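Local coordinates for adenosine monophosphate-protein transferase (Sulfolobus tokodaii, PDB 2EKM), which is of uncharacterised function but belongs to the adenosine-specific kinase family and may transfer adenosine monophosphate to proteins, at residues H82-Y87 and N98-V103. Numbering follows the deposited sequence.
Sequences HTFVIY and NRIKNV
Ile100 meets both Phe84 and Ile86 through apolar side chains, and each of its two branches takes one partner. Its CD1 comes tip to tip against CD1 of Ile86 at 3.6 Å. Its CG2 lies 3.9 Å from CZ of Phe84, the far end of the ring, and approaches that ring at a slant. In Ile100, CG1 stands beside the backbone N (chi1 -65°) and CG2 beside the carbonyl carbon, which splits the side chain between the two residues. Phe84 has CG between its backbone N and carbonyl carbon (chi1 72°), and the ring reaches out from the strand toward the helix. All three side chains are buried. The touch is small, with 106 Å² covered on both sides together, and the backbones stay well apart: CA of Ile86 is 10.0 Å from CA of Ile100.

The contact packs helix 93-101 on one face of the antiparallel five-stranded sheet, in which 83-89 is the central strand. Phe84 and Ile86, two residues apart, point to this face. Helix 28-37 packs beside them, with Leu32 on Phe84 and Leu36 on Ile86. Val85 and Tyr87 pack against helix 65-78 on the other face.

Polar bonds hold the outer side of the helix end, which lies at a subunit interface of the three-chain assembly. Lys101 points away from the strand, and its NZ donates to OD1 of Asn98 at 2.9 Å, almost in line with the C=O bond (170°). The same NZ bonds O of Lys101 of a neighbouring subunit, and ND2 of Asn98 bonds O of Asn102 of that subunit. Inside the segment, Asn102 N bonds Asn98 O at 3.2 Å. Val103 N then bonds Ile100 O at 3.1 Å.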
ATOM      1  N   HIS A  82      -0.327  -0.528 -15.166  1.00 18.09           N
ATOM      2  CA  HIS A  82      -0.308  -1.532 -14.099  1.00 19.48           C
ATOM      3  C   HIS A  82      -1.395  -1.435 -13.022  1.00 20.03           C
ATOM      4  O   HIS A  82      -1.307  -2.074 -11.966  1.00 16.09           O
ATOM      5  CB  HIS A  82       1.084  -1.590 -13.451  1.00 19.38           C
ATOM      6  CG  HIS A  82       2.050  -2.461 -14.196  1.00 21.34           C
ATOM      7  ND1 HIS A  82       1.671  -3.242 -15.269  1.00 22.93           N
ATOM      8  CD2 HIS A  82       3.367  -2.710 -13.999  1.00 20.47           C
ATOM      9  CE1 HIS A  82       2.711  -3.935 -15.697  1.00 21.08           C
ATOM     10  NE2 HIS A  82       3.753  -3.630 -14.943  1.00 21.36           N
ATOM     11  N   THR A  83      -2.424  -0.647 -13.301  1.00 18.75           N
ATOM     12  CA  THR A  83      -3.543  -0.501 -12.380  1.00 18.52           C
ATOM     13  C   THR A  83      -4.515  -1.653 -12.637  1.00 17.85           C
ATOM     14  O   THR A  83      -4.730  -2.041 -13.787  1.00 17.03           O
ATOM     15  CB  THR A  83      -4.312   0.824 -12.627  1.00 17.18           C
ATOM     16  OG1 THR A  83      -3.429   1.936 -12.454  1.00 16.67           O
ATOM     17  CG2 THR A  83      -5.477   0.957 -11.652  1.00 19.22           C
ATOM     18  N   PHE A  84      -5.075  -2.223 -11.576  1.00 17.99           N
ATOM     19  CA  PHE A  84      -6.058  -3.276 -11.754  1.00 17.52           C
ATOM     20  C   PHE A  84      -7.337  -2.824 -11.060  1.00 19.42           C
ATOM     21  O   PHE A  84      -7.292  -2.099 -10.060  1.00 19.24           O
ATOM     22  CB  PHE A  84      -5.550  -4.638 -11.231  1.00 17.54           C
ATOM     23  CG  PHE A  84      -5.462  -4.752  -9.729  1.00 18.03           C
ATOM     24  CD1 PHE A  84      -6.599  -4.993  -8.965  1.00 18.00           C
ATOM     25  CD2 PHE A  84      -4.229  -4.694  -9.088  1.00 16.74           C
ATOM     26  CE1 PHE A  84      -6.509  -5.180  -7.582  1.00 15.35           C
ATOM     27  CE2 PHE A  84      -4.128  -4.879  -7.709  1.00 16.71           C
ATOM     28  CZ  PHE A  84      -5.273  -5.124  -6.955  1.00 16.13           C
ATOM     29  N   VAL A  85      -8.471  -3.219 -11.624  1.00 17.14           N
ATOM     30  CA  VAL A  85      -9.772  -2.851 -11.091  1.00 17.93           C
ATOM     31  C   VAL A  85     -10.650  -4.087 -11.001  1.00 18.46           C
ATOM     32  O   VAL A  85     -10.738  -4.864 -11.953  1.00 19.06           O
ATOM     33  CB  VAL A  85     -10.483  -1.811 -11.999  1.00 17.41           C
ATOM     34  CG1 VAL A  85     -11.883  -1.511 -11.460  1.00 17.76           C
ATOM     35  CG2 VAL A  85      -9.663  -0.532 -12.067  1.00 13.99           C
ATOM     36  N   ILE A  86     -11.288  -4.262  -9.849  1.00 18.02           N
ATOM     37  CA  ILE A  86     -12.179  -5.392  -9.625  1.00 17.71           C
ATOM     38  C   ILE A  86     -13.545  -4.902  -9.156  1.00 19.97           C
ATOM     39  O   ILE A  86     -13.642  -4.049  -8.274  1.00 19.65           O
ATOM     40  CB  ILE A  86     -11.642  -6.350  -8.530  1.00 17.54           C
ATOM     41  CG1 ILE A  86     -10.298  -6.952  -8.947  1.00 16.33           C
ATOM     42  CG2 ILE A  86     -12.649  -7.464  -8.287  1.00 15.75           C
ATOM     43  CD1 ILE A  86      -9.642  -7.782  -7.846  1.00 15.64           C
ATOM     44  N   TYR A  87     -14.595  -5.438  -9.768  1.00 19.06           N
ATOM     45  CA  TYR A  87     -15.962  -5.116  -9.389  1.00 18.22           C
ATOM     46  C   TYR A  87     -16.562  -6.433  -8.927  1.00 17.44           C
ATOM     47  O   TYR A  87     -16.379  -7.459  -9.583  1.00 14.78           O
ATOM     48  CB  TYR A  87     -16.752  -4.577 -10.585  1.00 17.29           C
ATOM     49  CG  TYR A  87     -16.603  -3.091 -10.801  1.00 17.71           C
ATOM     50  CD1 TYR A  87     -17.440  -2.186 -10.151  1.00 18.06           C
ATOM     51  CD2 TYR A  87     -15.619  -2.584 -11.648  1.00 17.25           C
ATOM     52  CE1 TYR A  87     -17.299  -0.814 -10.338  1.00 17.14           C
ATOM     53  CE2 TYR A  87     -15.468  -1.214 -11.841  1.00 16.18           C
ATOM     54  CZ  TYR A  87     -16.313  -0.336 -11.183  1.00 17.67           C
ATOM     55  OH  TYR A  87     -16.166   1.019 -11.362  1.00 17.20           O
ATOM     56  N   ASN A  98      -8.157 -10.143   1.523  1.00 15.79           N
ATOM     57  CA  ASN A  98      -6.917 -10.822   1.891  1.00 16.32           C
ATOM     58  C   ASN A  98      -6.382 -11.722   0.771  1.00 16.32           C
ATOM     59  O   ASN A  98      -5.167 -11.843   0.598  1.00 15.09           O
ATOM     60  CB  ASN A  98      -7.091 -11.611   3.198  1.00 17.48           C
ATOM     61  CG  ASN A  98      -7.046 -10.710   4.428  1.00 20.48           C
ATOM     62  OD1 ASN A  98      -6.527  -9.598   4.369  1.00 20.80           O
ATOM     63  ND2 ASN A  98      -7.574 -11.193   5.545  1.00 21.51           N
ATOM     64  N   ARG A  99      -7.270 -12.353   0.007  1.00 14.57           N
ATOM     65  CA  ARG A  99      -6.816 -13.200  -1.106  1.00 14.16           C
ATOM     66  C   ARG A  99      -6.079 -12.337  -2.121  1.00 13.66           C
ATOM     67  O   ARG A  99      -5.025 -12.718  -2.637  1.00 15.21           O
ATOM     68  CB  ARG A  99      -8.003 -13.880  -1.800  1.00 13.33           C
ATOM     69  CG  ARG A  99      -8.557 -15.062  -1.039  1.00 16.49           C
ATOM     70  CD  ARG A  99      -9.804 -15.633  -1.708  1.00 17.02           C
ATOM     71  NE  ARG A  99     -10.161 -16.911  -1.104  1.00 17.78           N
ATOM     72  CZ  ARG A  99     -10.018 -18.090  -1.701  1.00 18.26           C
ATOM     73  NH1 ARG A  99      -9.537 -18.163  -2.935  1.00 19.44           N
ATOM     74  NH2 ARG A  99     -10.318 -19.199  -1.046  1.00 18.54           N
ATOM     75  N   ILE A 100      -6.641 -11.165  -2.395  1.00 14.62           N
ATOM     76  CA  ILE A 100      -6.056 -10.234  -3.352  1.00 16.91           C
ATOM     77  C   ILE A 100      -4.679  -9.742  -2.902  1.00 16.86           C
ATOM     78  O   ILE A 100      -3.744  -9.680  -3.706  1.00 16.30           O
ATOM     79  CB  ILE A 100      -7.009  -9.032  -3.581  1.00 17.37           C
ATOM     80  CG1 ILE A 100      -8.306  -9.529  -4.238  1.00 16.43           C
ATOM     81  CG2 ILE A 100      -6.330  -7.976  -4.451  1.00 19.27           C
ATOM     82  CD1 ILE A 100      -9.435  -8.495  -4.284  1.00 13.89           C
ATOM     83  N   LYS A 101      -4.551  -9.399  -1.620  1.00 16.78           N
ATOM     84  CA  LYS A 101      -3.274  -8.930  -1.080  1.00 16.42           C
ATOM     85  C   LYS A 101      -2.202  -9.993  -1.277  1.00 17.90           C
ATOM     86  O   LYS A 101      -1.030  -9.675  -1.490  1.00 18.96           O
ATOM     87  CB  LYS A 101      -3.373  -8.660   0.424  1.00 16.18           C
ATOM     88  CG  LYS A 101      -4.311  -7.558   0.845  1.00 17.87           C
ATOM     89  CD  LYS A 101      -4.487  -7.604   2.357  1.00 17.47           C
ATOM     90  CE  LYS A 101      -5.536  -6.624   2.830  1.00 17.82           C
ATOM     91  NZ  LYS A 101      -5.768  -6.750   4.298  1.00 16.23           N
ATOM     92  N   ASN A 102      -2.615 -11.256  -1.193  1.00 16.51           N
ATOM     93  CA  ASN A 102      -1.702 -12.393  -1.315  1.00 17.42           C
ATOM     94  C   ASN A 102      -1.352 -12.827  -2.736  1.00 16.45           C
ATOM     95  O   ASN A 102      -0.542 -13.734  -2.920  1.00 16.48           O
ATOM     96  CB  ASN A 102      -2.270 -13.592  -0.546  1.00 21.66           C
ATOM     97  CG  ASN A 102      -2.481 -13.294   0.932  1.00 27.04           C
ATOM     98  OD1 ASN A 102      -3.100 -14.077   1.653  1.00 32.36           O
ATOM     99  ND2 ASN A 102      -1.963 -12.161   1.389  1.00 28.17           N
ATOM    100  N   VAL A 103      -1.965 -12.207  -3.740  1.00 16.46           N
ATOM    101  CA  VAL A 103      -1.646 -12.549  -5.121  1.00 16.20           C
ATOM    102  C   VAL A 103      -0.219 -12.062  -5.355  1.00 17.30           C
ATOM    103  O   VAL A 103       0.070 -10.877  -5.177  1.00 15.72           O
ATOM    104  CB  VAL A 103      -2.620 -11.866  -6.109  1.00 18.75           C
ATOM    105  CG1 VAL A 103      -2.097 -11.990  -7.536  1.00 16.37           C
ATOM    106  CG2 VAL A 103      -3.995 -12.521  -6.005  1.00 15.78           C
TER